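Long-range contacts in apical membrane antigen 1-like protein, soluble form (Toxoplasma gondii, PDB 3ZLE), which probably takes part in host cell invasion by sporozoites, as an AMA1-family surface antigen of the moving junction: residues D17-F22 and Q322-F327; G31-L36 and P264-D269; Y43-G48 and S203-E208; N67-D72 and G86-P91. All coordinates share one frame; numbering follows the deposited sequence.

Interaction 1. Residues D17-F22 and Q322-F327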
loop_
_atom_site.group_PDB
_atom_site.type_symbol
_atom_site.label_atom_id
_atom_site.label_comp_id
_atom_site.label_asym_id
_atom_site.label_seq_id
_atom_site.Cartn_x
_atom_site.Cartn_y
_atom_site.Cartn_z
ATOM N N ASP A 17 11.435 -8.109 14.759
ATOM C CA ASP A 17 10.155 -7.380 14.609
ATOM C C ASP A 17 10.224 -6.368 13.539
ATOM O O ASP A 17 9.244 -6.055 12.888
ATOM C CB ASP A 17 9.768 -6.695 15.935
ATOM C CG ASP A 17 9.272 -7.660 16.957
ATOM O OD1 ASP A 17 9.205 -8.882 16.643
ATOM O OD2 ASP A 17 9.049 -7.236 18.117
ATOM N N PHE A 18 11.420 -5.819 13.313
ATOM C CA PHE A 18 11.540 -4.861 12.264
ATOM C C PHE A 18 11.526 -5.542 10.902
ATOM O O PHE A 18 10.797 -5.142 9.993
ATOM C CB PHE A 18 12.804 -4.034 12.469
ATOM C CG PHE A 18 12.890 -2.835 11.574
ATOM C CD1 PHE A 18 12.236 -1.648 11.902
ATOM C CD2 PHE A 18 13.642 -2.884 10.403
ATOM C CE1 PHE A 18 12.364 -0.520 11.078
ATOM C CE2 PHE A 18 13.810 -1.765 9.610
ATOM C CZ PHE A 18 13.194 -0.562 9.975
ATOM N N MET A 19 12.271 -6.640 10.782
ATOM C CA MET A 19 12.325 -7.374 9.498
ATOM C C MET A 19 10.952 -7.967 9.148
ATOM O O MET A 19 10.523 -7.952 7.997
ATOM C CB MET A 19 13.394 -8.492 9.589
ATOM C CG MET A 19 14.074 -8.850 8.278
ATOM S SD MET A 19 14.892 -7.460 7.453
ATOM C CE MET A 19 13.895 -7.389 5.966
ATOM N N LYS A 20 10.269 -8.529 10.151
ATOM C CA LYS A 20 8.942 -9.170 9.915
ATOM C C LYS A 20 8.022 -8.237 9.154
ATOM O O LYS A 20 7.135 -8.688 8.409
ATOM C CB LYS A 20 8.260 -9.487 11.239
ATOM C CG LYS A 20 8.739 -10.716 11.952
ATOM C CD LYS A 20 7.915 -10.909 13.232
ATOM C CE LYS A 20 8.719 -11.574 14.352
ATOM N NZ LYS A 20 9.664 -12.635 13.877
ATOM N N ARG A 21 8.161 -6.947 9.413
ATOM C CA ARG A 21 7.226 -5.969 8.866
ATOM C C ARG A 21 7.247 -6.071 7.352
ATOM O O ARG A 21 6.321 -5.596 6.676
ATOM C CB ARG A 21 7.655 -4.555 9.229
ATOM C CG ARG A 21 7.594 -4.125 10.655
ATOM C CD ARG A 21 8.149 -2.649 10.704
ATOM N NE ARG A 21 8.054 -1.998 12.014
ATOM C CZ ARG A 21 7.009 -1.232 12.409
ATOM N NH1 ARG A 21 5.928 -1.139 11.655
ATOM N NH2 ARG A 21 7.034 -0.610 13.594
ATOM N N PHE A 22 8.379 -6.500 6.806
ATOM C CA PHE A 22 8.567 -6.416 5.351
ATOM C C PHE A 22 8.208 -7.724 4.660
ATOM O O PHE A 22 8.349 -7.873 3.428
ATOM C CB PHE A 22 10.008 -5.889 5.020
ATOM C CG PHE A 22 10.294 -4.539 5.624
ATOM C CD1 PHE A 22 9.827 -3.398 5.014
ATOM C CD2 PHE A 22 10.828 -4.432 6.917
ATOM C CE1 PHE A 22 9.940 -2.154 5.610
ATOM C CE2 PHE A 22 11.006 -3.203 7.500
ATOM C CZ PHE A 22 10.501 -2.051 6.877
ATOM N N GLN A 322 11.137 -10.756 -4.133
ATOM C CA GLN A 322 11.397 -11.690 -3.034
ATOM C C GLN A 322 11.209 -11.049 -1.661
ATOM O O GLN A 322 11.580 -9.907 -1.439
ATOM C CB GLN A 322 12.809 -12.225 -3.130
ATOM C CG GLN A 322 13.107 -12.932 -4.437
ATOM C CD GLN A 322 13.479 -14.381 -4.222
ATOM O OE1 GLN A 322 14.342 -14.697 -3.394
ATOM N NE2 GLN A 322 12.803 -15.277 -4.933
ATOM N N VAL A 323 10.725 -11.832 -0.710
ATOM C CA VAL A 323 10.693 -11.383 0.632
ATOM C C VAL A 323 12.124 -11.260 1.125
ATOM O O VAL A 323 12.857 -12.267 1.180
ATOM C CB VAL A 323 9.911 -12.336 1.536
ATOM C CG1 VAL A 323 10.090 -11.922 3.003
ATOM C CG2 VAL A 323 8.431 -12.328 1.156
ATOM N N PRO A 324 12.496 -10.054 1.603
ATOM C CA PRO A 324 13.868 -9.823 2.018
ATOM C C PRO A 324 13.998 -10.219 3.476
ATOM O O PRO A 324 12.997 -10.234 4.183
ATOM C CB PRO A 324 14.039 -8.300 1.833
ATOM C CG PRO A 324 12.679 -7.750 1.997
ATOM C CD PRO A 324 11.684 -8.832 1.636
ATOM N N ASP A 325 15.201 -10.577 3.915
ATOM C CA ASP A 325 15.388 -11.039 5.295
ATOM C C ASP A 325 16.583 -10.369 5.971
ATOM O O ASP A 325 16.977 -10.726 7.048
ATOM C CB ASP A 325 15.528 -12.584 5.336
ATOM C CG ASP A 325 16.722 -13.088 4.544
ATOM O OD1 ASP A 325 17.589 -12.266 4.171
ATOM O OD2 ASP A 325 16.866 -14.339 4.381
ATOM N N CYS A 326 17.131 -9.346 5.351
ATOM C CA CYS A 326 18.078 -8.506 6.070
ATOM C C CYS A 326 18.146 -7.158 5.398
ATOM O O CYS A 326 17.518 -6.926 4.323
ATOM C CB CYS A 326 19.476 -9.159 6.097
ATOM S SG CYS A 326 20.053 -9.580 4.439
ATOM N N PHE A 327 18.830 -6.241 6.078
ATOM C CA PHE A 327 19.142 -4.941 5.554
ATOM C C PHE A 327 20.633 -4.792 5.461
ATOM O O PHE A 327 21.361 -5.095 6.421
ATOM C CB PHE A 327 18.617 -3.870 6.497
ATOM C CG PHE A 327 17.183 -3.591 6.319
ATOM C CD1 PHE A 327 16.748 -2.825 5.245
ATOM C CD2 PHE A 327 16.235 -4.205 7.140
ATOM C CE1 PHE A 327 15.403 -2.579 5.069
ATOM C CE2 PHE A 327 14.885 -3.961 6.961
ATOM C CZ PHE A 327 14.472 -3.153 5.948
HETATM O O HOH W 1 10.854 -9.797 6.025
#

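Interaction 2. Residues G31-L36 and P264-D269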
loop_
_atom_site.group_PDB
_atom_site.type_symbol
_atom_site.label_atom_id
_atom_site.label_comp_id
_atom_site.label_asym_id
_atom_site.label_seq_id
_atom_site.Cartn_x
_atom_site.Cartn_y
_atom_site.Cartn_z
ATOM N N GLY A 31 -3.848 -8.069 -2.365
ATOM C CA GLY A 31 -3.283 -7.174 -3.364
ATOM C C GLY A 31 -3.022 -5.794 -2.762
ATOM O O GLY A 31 -3.618 -5.423 -1.723
ATOM N N ILE A 32 -2.160 -5.026 -3.433
ATOM C CA ILE A 32 -1.732 -3.704 -2.942
ATOM C C ILE A 32 -2.190 -2.642 -3.933
ATOM O O ILE A 32 -3.027 -1.787 -3.592
ATOM C CB ILE A 32 -0.202 -3.652 -2.766
ATOM C CG1 ILE A 32 0.250 -4.760 -1.787
ATOM C CG2 ILE A 32 0.240 -2.277 -2.297
ATOM C CD1 ILE A 32 1.718 -5.095 -1.874
ATOM N N PHE A 33 -1.811 -2.805 -5.206
ATOM C CA PHE A 33 -2.246 -1.841 -6.259
ATOM C C PHE A 33 -3.767 -1.836 -6.337
ATOM O O PHE A 33 -4.417 -0.824 -6.016
ATOM C CB PHE A 33 -1.603 -2.158 -7.618
ATOM C CG PHE A 33 -1.974 -1.182 -8.732
ATOM C CD1 PHE A 33 -1.342 0.079 -8.832
ATOM C CD2 PHE A 33 -2.815 -1.572 -9.753
ATOM C CE1 PHE A 33 -1.655 0.967 -9.854
ATOM C CE2 PHE A 33 -3.141 -0.684 -10.794
ATOM C CZ PHE A 33 -2.553 0.597 -10.843
ATOM N N VAL A 34 -4.345 -2.996 -6.659
ATOM C CA VAL A 34 -5.772 -3.240 -6.445
ATOM C C VAL A 34 -5.973 -4.399 -5.449
ATOM O O VAL A 34 -5.420 -5.512 -5.623
ATOM C CB VAL A 34 -6.475 -3.614 -7.753
ATOM C CG1 VAL A 34 -7.859 -4.204 -7.449
ATOM C CG2 VAL A 34 -6.583 -2.400 -8.668
ATOM N N ASP A 35 -6.690 -4.100 -4.380
ATOM C CA ASP A 35 -6.928 -5.042 -3.291
ATOM C C ASP A 35 -8.320 -5.621 -3.377
ATOM O O ASP A 35 -9.305 -4.967 -3.051
ATOM C CB ASP A 35 -6.743 -4.358 -1.955
ATOM C CG ASP A 35 -6.957 -5.280 -0.802
ATOM O OD1 ASP A 35 -7.610 -6.349 -1.011
ATOM O OD2 ASP A 35 -6.452 -4.962 0.325
ATOM N N LEU A 36 -8.425 -6.870 -3.795
ATOM C CA LEU A 36 -9.755 -7.458 -3.850
ATOM C C LEU A 36 -9.628 -8.870 -3.393
ATOM O O LEU A 36 -10.087 -9.788 -4.054
ATOM C CB LEU A 36 -10.381 -7.344 -5.276
ATOM C CG LEU A 36 -10.794 -5.957 -5.773
ATOM C CD1 LEU A 36 -11.136 -5.972 -7.284
ATOM C CD2 LEU A 36 -11.960 -5.358 -4.981
ATOM N N PRO A 264 4.100 -3.013 -13.137
ATOM C CA PRO A 264 3.142 -3.947 -13.719
ATOM C C PRO A 264 3.121 -5.305 -13.000
ATOM O O PRO A 264 2.139 -6.064 -13.134
ATOM C CB PRO A 264 3.613 -4.088 -15.176
ATOM C CG PRO A 264 5.051 -3.635 -15.170
ATOM C CD PRO A 264 5.137 -2.594 -14.094
ATOM N N LEU A 265 4.158 -5.591 -12.208
ATOM C CA LEU A 265 4.208 -6.858 -11.441
ATOM C C LEU A 265 3.912 -6.754 -9.948
ATOM O O LEU A 265 4.161 -7.685 -9.224
ATOM C CB LEU A 265 5.554 -7.552 -11.616
ATOM C CG LEU A 265 5.872 -8.193 -12.970
ATOM C CD1 LEU A 265 7.284 -8.738 -13.020
ATOM C CD2 LEU A 265 4.873 -9.244 -13.378
ATOM N N VAL A 266 3.428 -5.620 -9.472
ATOM C CA VAL A 266 3.154 -5.485 -8.045
ATOM C C VAL A 266 2.018 -6.432 -7.677
ATOM O O VAL A 266 1.142 -6.684 -8.507
ATOM C CB VAL A 266 2.745 -4.031 -7.713
ATOM C CG1 VAL A 266 1.439 -3.666 -8.445
ATOM C CG2 VAL A 266 2.591 -3.853 -6.208
ATOM N N ALA A 267 2.012 -6.966 -6.452
ATOM C CA ALA A 267 0.853 -7.762 -6.008
ATOM C C ALA A 267 -0.421 -6.984 -6.313
ATOM O O ALA A 267 -0.574 -5.854 -5.879
ATOM C CB ALA A 267 0.925 -8.065 -4.509
ATOM N N SER A 268 -1.324 -7.594 -7.072
ATOM C CA SER A 268 -2.534 -6.935 -7.464
ATOM C C SER A 268 -3.605 -7.976 -7.756
ATOM O O SER A 268 -3.305 -9.064 -8.260
ATOM C CB SER A 268 -2.287 -6.052 -8.697
ATOM O OG SER A 268 -3.420 -5.266 -8.964
ATOM N N ASP A 269 -4.836 -7.665 -7.395
ATOM C CA ASP A 269 -5.960 -8.593 -7.600
ATOM C C ASP A 269 -6.856 -8.196 -8.777
ATOM O O ASP A 269 -8.024 -8.612 -8.843
ATOM C CB ASP A 269 -6.814 -8.643 -6.357
ATOM C CG ASP A 269 -6.035 -9.023 -5.131
ATOM O OD1 ASP A 269 -4.913 -9.613 -5.261
ATOM O OD2 ASP A 269 -6.541 -8.708 -4.026
#

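Interaction 3. Residues Y43-G48 and S203-E208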
loop_
_atom_site.group_PDB
_atom_site.type_symbol
_atom_site.label_atom_id
_atom_site.label_comp_id
_atom_site.label_asym_id
_atom_site.label_seq_id
_atom_site.Cartn_x
_atom_site.Cartn_y
_atom_site.Cartn_z
ATOM N N TYR A 43 -19.631 -10.657 -4.050
ATOM C CA TYR A 43 -18.782 -9.527 -4.483
ATOM C C TYR A 43 -17.344 -9.581 -3.994
ATOM O O TYR A 43 -17.085 -9.971 -2.847
ATOM C CB TYR A 43 -19.396 -8.208 -4.089
ATOM C CG TYR A 43 -20.765 -8.008 -4.619
ATOM C CD1 TYR A 43 -20.975 -7.401 -5.870
ATOM C CD2 TYR A 43 -21.868 -8.353 -3.855
ATOM C CE1 TYR A 43 -22.260 -7.151 -6.333
ATOM C CE2 TYR A 43 -23.159 -8.151 -4.321
ATOM C CZ TYR A 43 -23.355 -7.564 -5.561
ATOM O OH TYR A 43 -24.648 -7.340 -5.988
ATOM N N ARG A 44 -16.424 -9.080 -4.825
ATOM C CA ARG A 44 -15.025 -8.885 -4.396
ATOM C C ARG A 44 -14.916 -7.800 -3.308
ATOM O O ARG A 44 -15.605 -6.774 -3.355
ATOM C CB ARG A 44 -14.150 -8.546 -5.601
ATOM C CG ARG A 44 -14.570 -9.314 -6.823
ATOM C CD ARG A 44 -13.412 -9.588 -7.767
ATOM N NE ARG A 44 -12.223 -10.007 -7.054
ATOM C CZ ARG A 44 -10.991 -9.908 -7.551
ATOM N NH1 ARG A 44 -10.801 -9.430 -8.778
ATOM N NH2 ARG A 44 -9.972 -10.390 -6.872
ATOM N N GLU A 45 -14.179 -8.109 -2.253
ATOM C CA GLU A 45 -14.187 -7.276 -1.051
ATOM C C GLU A 45 -12.725 -6.940 -0.723
ATOM O O GLU A 45 -11.827 -7.786 -0.956
ATOM C CB GLU A 45 -14.875 -8.051 0.083
ATOM C CG GLU A 45 -14.952 -7.347 1.415
ATOM C CD GLU A 45 -15.674 -8.186 2.461
ATOM O OE1 GLU A 45 -15.255 -9.342 2.667
ATOM O OE2 GLU A 45 -16.665 -7.700 3.069
ATOM N N VAL A 46 -12.457 -5.672 -0.384
ATOM C CA VAL A 46 -11.060 -5.224 -0.094
ATOM C C VAL A 46 -10.615 -5.916 1.159
ATOM O O VAL A 46 -11.316 -5.881 2.160
ATOM C CB VAL A 46 -10.968 -3.674 0.137
ATOM C CG1 VAL A 46 -9.501 -3.204 0.255
ATOM C CG2 VAL A 46 -11.650 -2.921 -1.000
ATOM N N GLY A 47 -9.413 -6.502 1.149
ATOM C CA GLY A 47 -9.059 -7.466 2.185
ATOM C C GLY A 47 -7.711 -7.392 2.897
ATOM O O GLY A 47 -7.520 -8.070 3.882
ATOM N N GLY A 48 -6.789 -6.554 2.431
ATOM C CA GLY A 48 -5.431 -6.541 2.999
ATOM C C GLY A 48 -5.398 -6.082 4.439
ATOM O O GLY A 48 -6.193 -5.228 4.847
ATOM N N SER A 203 -8.393 -1.595 3.701
ATOM C CA SER A 203 -9.585 -2.434 3.832
ATOM C C SER A 203 -10.090 -2.331 5.249
ATOM O O SER A 203 -9.350 -1.967 6.150
ATOM C CB SER A 203 -9.226 -3.904 3.563
ATOM O OG SER A 203 -9.025 -4.559 4.792
ATOM N N ALA A 204 -11.312 -2.791 5.480
ATOM C CA ALA A 204 -11.890 -2.619 6.798
ATOM C C ALA A 204 -11.232 -3.622 7.727
ATOM O O ALA A 204 -11.329 -3.520 8.939
ATOM C CB ALA A 204 -13.397 -2.831 6.752
ATOM N N PHE A 205 -10.475 -4.556 7.149
ATOM C CA PHE A 205 -9.938 -5.625 7.935
ATOM C C PHE A 205 -8.645 -5.254 8.639
ATOM O O PHE A 205 -8.236 -5.919 9.606
ATOM C CB PHE A 205 -9.814 -6.914 7.094
ATOM C CG PHE A 205 -11.157 -7.487 6.676
ATOM C CD1 PHE A 205 -11.911 -8.241 7.571
ATOM C CD2 PHE A 205 -11.752 -7.081 5.490
ATOM C CE1 PHE A 205 -13.209 -8.630 7.267
ATOM C CE2 PHE A 205 -13.012 -7.556 5.127
ATOM C CZ PHE A 205 -13.739 -8.324 6.029
ATOM N N VAL A 206 -8.133 -4.065 8.313
ATOM C CA VAL A 206 -7.140 -3.421 9.167
ATOM C C VAL A 206 -7.692 -3.423 10.567
ATOM O O VAL A 206 -6.965 -3.569 11.483
ATOM C CB VAL A 206 -6.822 -1.964 8.678
ATOM C CG1 VAL A 206 -5.931 -1.203 9.668
ATOM C CG2 VAL A 206 -6.141 -2.009 7.344
ATOM N N ALA A 207 -9.001 -3.284 10.743
ATOM C CA ALA A 207 -9.508 -3.158 12.098
ATOM C C ALA A 207 -9.589 -4.469 12.887
ATOM O O ALA A 207 -9.722 -4.453 14.111
ATOM C CB ALA A 207 -10.842 -2.432 12.125
ATOM N N GLU A 208 -9.427 -5.586 12.189
ATOM C CA GLU A 208 -9.842 -6.888 12.691
ATOM C C GLU A 208 -8.838 -7.394 13.697
ATOM O O GLU A 208 -7.676 -7.471 13.412
ATOM C CB GLU A 208 -9.949 -7.893 11.546
ATOM C CG GLU A 208 -10.752 -9.118 11.916
ATOM C CD GLU A 208 -11.205 -9.918 10.720
ATOM O OE1 GLU A 208 -10.337 -10.505 10.028
ATOM O OE2 GLU A 208 -12.437 -10.054 10.544
HETATM O O HOH W 2 -12.898 -3.790 3.350
HETATM O O HOH W 3 -5.758 -2.618 3.561
#

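Interaction 4. Residues N67-D72 and G86-P91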
loop_
_atom_site.group_PDB
_atom_site.type_symbol
_atom_site.label_atom_id
_atom_site.label_comp_id
_atom_site.label_asym_id
_atom_site.label_seq_id
_atom_site.Cartn_x
_atom_site.Cartn_y
_atom_site.Cartn_z
ATOM N N ASN A 67 -13.945 15.481 -10.188
ATOM C CA ASN A 67 -12.858 14.511 -10.382
ATOM C C ASN A 67 -12.102 14.186 -9.084
ATOM O O ASN A 67 -10.903 13.903 -9.099
ATOM C CB ASN A 67 -11.873 15.022 -11.436
ATOM C CG ASN A 67 -11.348 13.921 -12.307
ATOM O OD1 ASN A 67 -12.003 12.897 -12.504
ATOM N ND2 ASN A 67 -10.141 14.098 -12.803
ATOM N N ASN A 68 -12.804 14.261 -7.958
ATOM C CA ASN A 68 -12.213 13.948 -6.671
ATOM C C ASN A 68 -12.849 12.666 -6.126
ATOM O O ASN A 68 -14.045 12.580 -5.974
ATOM C CB ASN A 68 -12.445 15.112 -5.728
ATOM C CG ASN A 68 -11.751 14.938 -4.382
ATOM O OD1 ASN A 68 -11.276 13.860 -4.049
ATOM N ND2 ASN A 68 -11.814 15.979 -3.554
ATOM N N PHE A 69 -12.063 11.629 -5.948
ATOM C CA PHE A 69 -12.643 10.362 -5.583
ATOM C C PHE A 69 -13.194 10.337 -4.138
ATOM O O PHE A 69 -13.850 9.384 -3.741
ATOM C CB PHE A 69 -11.656 9.227 -5.836
ATOM C CG PHE A 69 -10.784 8.912 -4.667
ATOM C CD1 PHE A 69 -9.685 9.731 -4.350
ATOM C CD2 PHE A 69 -10.952 7.715 -3.967
ATOM C CE1 PHE A 69 -8.851 9.421 -3.281
ATOM C CE2 PHE A 69 -10.104 7.379 -2.902
ATOM C CZ PHE A 69 -9.029 8.214 -2.577
ATOM N N LEU A 70 -12.864 11.358 -3.340
ATOM C CA LEU A 70 -13.437 11.468 -1.995
ATOM C C LEU A 70 -14.761 12.181 -1.990
ATOM O O LEU A 70 -15.328 12.419 -0.942
ATOM C CB LEU A 70 -12.502 12.164 -1.036
ATOM C CG LEU A 70 -11.145 11.523 -0.884
ATOM C CD1 LEU A 70 -10.437 12.300 0.218
ATOM C CD2 LEU A 70 -11.333 10.045 -0.508
ATOM N N ASP A 71 -15.266 12.496 -3.165
ATOM C CA ASP A 71 -16.619 13.016 -3.273
ATOM C C ASP A 71 -17.646 11.931 -3.035
ATOM O O ASP A 71 -17.357 10.726 -3.205
ATOM C CB ASP A 71 -16.841 13.639 -4.649
ATOM C CG ASP A 71 -16.249 15.040 -4.770
ATOM O OD1 ASP A 71 -15.655 15.550 -3.777
ATOM O OD2 ASP A 71 -16.393 15.628 -5.870
ATOM N N ASP A 72 -18.795 12.363 -2.526
ATOM C CA ASP A 72 -19.969 11.564 -2.406
ATOM C C ASP A 72 -20.216 10.813 -3.672
ATOM O O ASP A 72 -20.232 11.397 -4.751
ATOM C CB ASP A 72 -21.198 12.453 -2.085
ATOM C CG ASP A 72 -21.230 12.887 -0.655
ATOM O OD1 ASP A 72 -20.464 12.316 0.137
ATOM O OD2 ASP A 72 -22.079 13.734 -0.289
ATOM N N GLY A 86 -19.808 12.337 -9.230
ATOM C CA GLY A 86 -19.681 11.597 -7.979
ATOM C C GLY A 86 -18.244 11.189 -7.713
ATOM O O GLY A 86 -17.385 11.301 -8.605
ATOM N N GLY A 87 -17.974 10.792 -6.467
ATOM C CA GLY A 87 -16.762 10.074 -6.117
ATOM C C GLY A 87 -17.072 8.672 -5.603
ATOM O O GLY A 87 -18.049 8.050 -6.002
ATOM N N PHE A 88 -16.242 8.199 -4.679
ATOM C CA PHE A 88 -16.371 6.855 -4.107
ATOM C C PHE A 88 -16.908 6.883 -2.681
ATOM O O PHE A 88 -17.108 5.843 -2.079
ATOM C CB PHE A 88 -15.007 6.166 -4.110
ATOM C CG PHE A 88 -14.497 5.833 -5.475
ATOM C CD1 PHE A 88 -15.070 6.405 -6.616
ATOM C CD2 PHE A 88 -13.480 4.968 -5.627
ATOM C CE1 PHE A 88 -14.600 6.087 -7.887
ATOM C CE2 PHE A 88 -13.009 4.620 -6.879
ATOM C CZ PHE A 88 -13.576 5.174 -8.017
ATOM N N ASN A 89 -17.132 8.072 -2.134
ATOM C CA ASN A 89 -17.473 8.214 -0.729
ATOM C C ASN A 89 -18.908 7.843 -0.428
ATOM O O ASN A 89 -19.815 8.263 -1.136
ATOM C CB ASN A 89 -17.258 9.658 -0.280
ATOM C CG ASN A 89 -17.401 9.814 1.213
ATOM O OD1 ASN A 89 -16.702 9.181 1.973
ATOM N ND2 ASN A 89 -18.338 10.626 1.633
ATOM N N ASN A 90 -19.104 7.053 0.623
ATOM C CA ASN A 90 -20.421 6.621 1.040
ATOM C C ASN A 90 -21.263 7.832 1.428
ATOM O O ASN A 90 -20.838 8.625 2.232
ATOM C CB ASN A 90 -20.297 5.702 2.241
ATOM C CG ASN A 90 -21.633 5.102 2.663
ATOM O OD1 ASN A 90 -22.682 5.753 2.590
ATOM N ND2 ASN A 90 -21.591 3.873 3.153
ATOM N N PRO A 91 -22.449 7.971 0.818
ATOM C CA PRO A 91 -23.205 9.201 0.961
ATOM C C PRO A 91 -24.434 9.106 1.879
ATOM O O PRO A 91 -25.214 10.046 1.925
ATOM C CB PRO A 91 -23.650 9.504 -0.478
ATOM C CG PRO A 91 -23.734 8.168 -1.130
ATOM C CD PRO A 91 -22.694 7.306 -0.476
#

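Interaction 1. Residues D17-F22 and Q322-F327
M19 of helix 13-20 and F22, three residues on, close on F327 of strand 326-330, with F18 meeting the same ring. The M19 side chain starts with CG anti to the backbone N (chi1 -150°) and then bends at chi2 and chi3. This folds the thioether against the backbone of P324-C326 and the F327 ring, with SD 3.5 Å from F327 CE2. The sulfur lies oblique to the ring, a Met-aromatic contact, and the terminal methyl CE runs on to the carbonyl O of P324 at 3.5 Å. F22 receives F327 edge-on: F327 CZ is 3.8 Å from F22 CE2, displaced toward the rim of the F22 face, and the planes stand 84° apart in a T-shaped pair. D325 and C326 both face G229 as a classic beta bulge at the start of strand 326-330, an outer strand of the three-stranded sheet with 226-232 and 235-238, and C326 is in disulfide linkage with C236. F18, its CG also anti to the backbone N, brings CE2 to 3.6 Å from F327 CE2 at an oblique plane angle, and takes F22 CE2 over one of its own faces. No direct hydrogen bond joins the segments. A water donates instead to M19 O at 2.7 Å and to P324 O at 2.9 Å. On the far face of the F22 ring lies R21 CB, while W9 meets F327 edge-to-face.

Interaction 2. Residues G31-L36 and P264-D269
D269 turns CG anti to its own carbonyl carbon (chi1 -56°), which brings the carboxylate to the backbone N-H groups of G31 and L36. S268 instead has OG anti to the backbone N (chi1 -172°), directing the hydroxyl at V34. D269 OD2 is gripped by two N-H groups: L36 N binds on the anti side at 2.6 Å, and G31 N on the syn side at 3.2 Å, the latter well out of the carboxylate plane. The other oxygen, OD1, is held by S296 OG. The same residue bonds through its backbone, D269 N giving to V34 O at 2.8 Å. One residue back, V34 N makes only a weak bond to S268 OG. A267 O takes I32 N at 3.0 Å, with the donor above the carbonyl plane, and F33 N weakly. Apolar packing completes this end: F33 CB lies 3.5 Å from V266 CG1, and I32 CD1 lies against A267 CB. D35 OD1 stands 4.0 Å from D269 OD2, the two carboxylates nearly perpendicular; the N-H groups around each acid probably stabilise this buried pair of like charges, D35 taking those of G37, G47 and G48. Between the stretch before strand 38-40 and the one after helix 253-262, the contact joins two irregular loops through one buried carboxylate, consistent with the start of the long domain II loop that AMA1 proteins lay against domain I.

Interaction 3. Residues Y43-G48 and S203-E208
S203 packs tightly against V46 and G48, just past the end of strand 43-45. S203 CB is wedged beside the V46 side chain, 3.4 Å from V46 CG1 and 3.2 Å from V46 O. Its chi1 of 98° is away from a staggered position and directs OG to G48 O, to which the hydroxyl donates at 2.9 Å. The same OG accepts from F205 N at 2.8 Å, an ST turn that opens the 3-10 segment 204-207. The F205 side of the contact is looser. The ring edge faces V46 O, with CD2 3.6 Å away, and the tip of E45, extended beyond CG, reaches CE2 with OE1 at 3.8 Å. The carboxylate itself is bonded outside the contact, OE2 to K145 N and OE1 to T40 OG1, while R38 makes a cation-pi contact with F205. Water fills in where the backbones do not meet directly: one molecule accepts from A204 N and lies near V46 O, and another donates to G48 O at 2.9 Å and accepts from S203 N. With its proton committed to G48 O and an acceptor site to F205 N, the S203 hydroxyl has its rotation fixed, coupling the G47-G48 backbone to the start of the 3-10 segment.

Interaction 4. Residues N67-D72 and G86-P91
N67-D72 and G86-P91 meet mainly backbone to backbone, closing a short loop within the long irregular connection between strands 55-59 and 103-104. D72 and N89 form a single beta bridge rather than a continuous sheet. Three main-chain bonds hold the pairing: F88 N to F69 O at 2.8 Å, N89 N to D71 O at 2.9 Å and G87 N to D72 O at 2.9 Å. The close approach is made by glycine, with G87 CA only 3.0 Å from D71 O. N68-D71 form a type I turn, and N68 OD1 also accepts from L70 N at 3.0 Å, an Asx turn. The clearest side-chain link is between N89 and D72. N89 CG is anti to the backbone N (chi1 -172°), and the amide runs alongside the carboxylate with the planes 10° apart; ND2 gives an in-plane N-H to D72 OD1 at 3.1 Å, meeting that oxygen nearly end-on. The other oxygens have partners beyond the two segments: D72 OD2 forms a salt bridge with K99, and N89 OD1 bonds S101 OG. The P91 and D72 side chains run past each other in opposite directions. F69 and F88 cross at about a right angle, with F69 CD2 lying 4.1 Å from F88 CD2. F69 CB lies over a face of F88. Both phenylalanines rest on I57 and M59 of strand 55-59, F88 meeting F187 edge-to-face, while L70 and N89 touch Y158 of strand 156-159.

Overall arrangement
From the N terminus, helix 13-20 enters interaction 1, which closes the longest loop, returning only at strand 326-330. Within it, 31-36 pairs with 264-269 in interaction 2; within that, 43-48 pairs with 203-208 in interaction 3; and the shortest loop, 67-72 with 86-91, lies inside that again. The four are thus concentric along the chain, with none crossing. Interactions 2 and 3 touch in space: D35 and R44 connect them, L36 O lying near R44 NH2. Interactions 1 and 4 sit on opposite sides of the chain's centre, their centres about 36 Å apart, and the series runs from the sheet of strands 226-232 and 326-330 to the sheet containing strand 156-159.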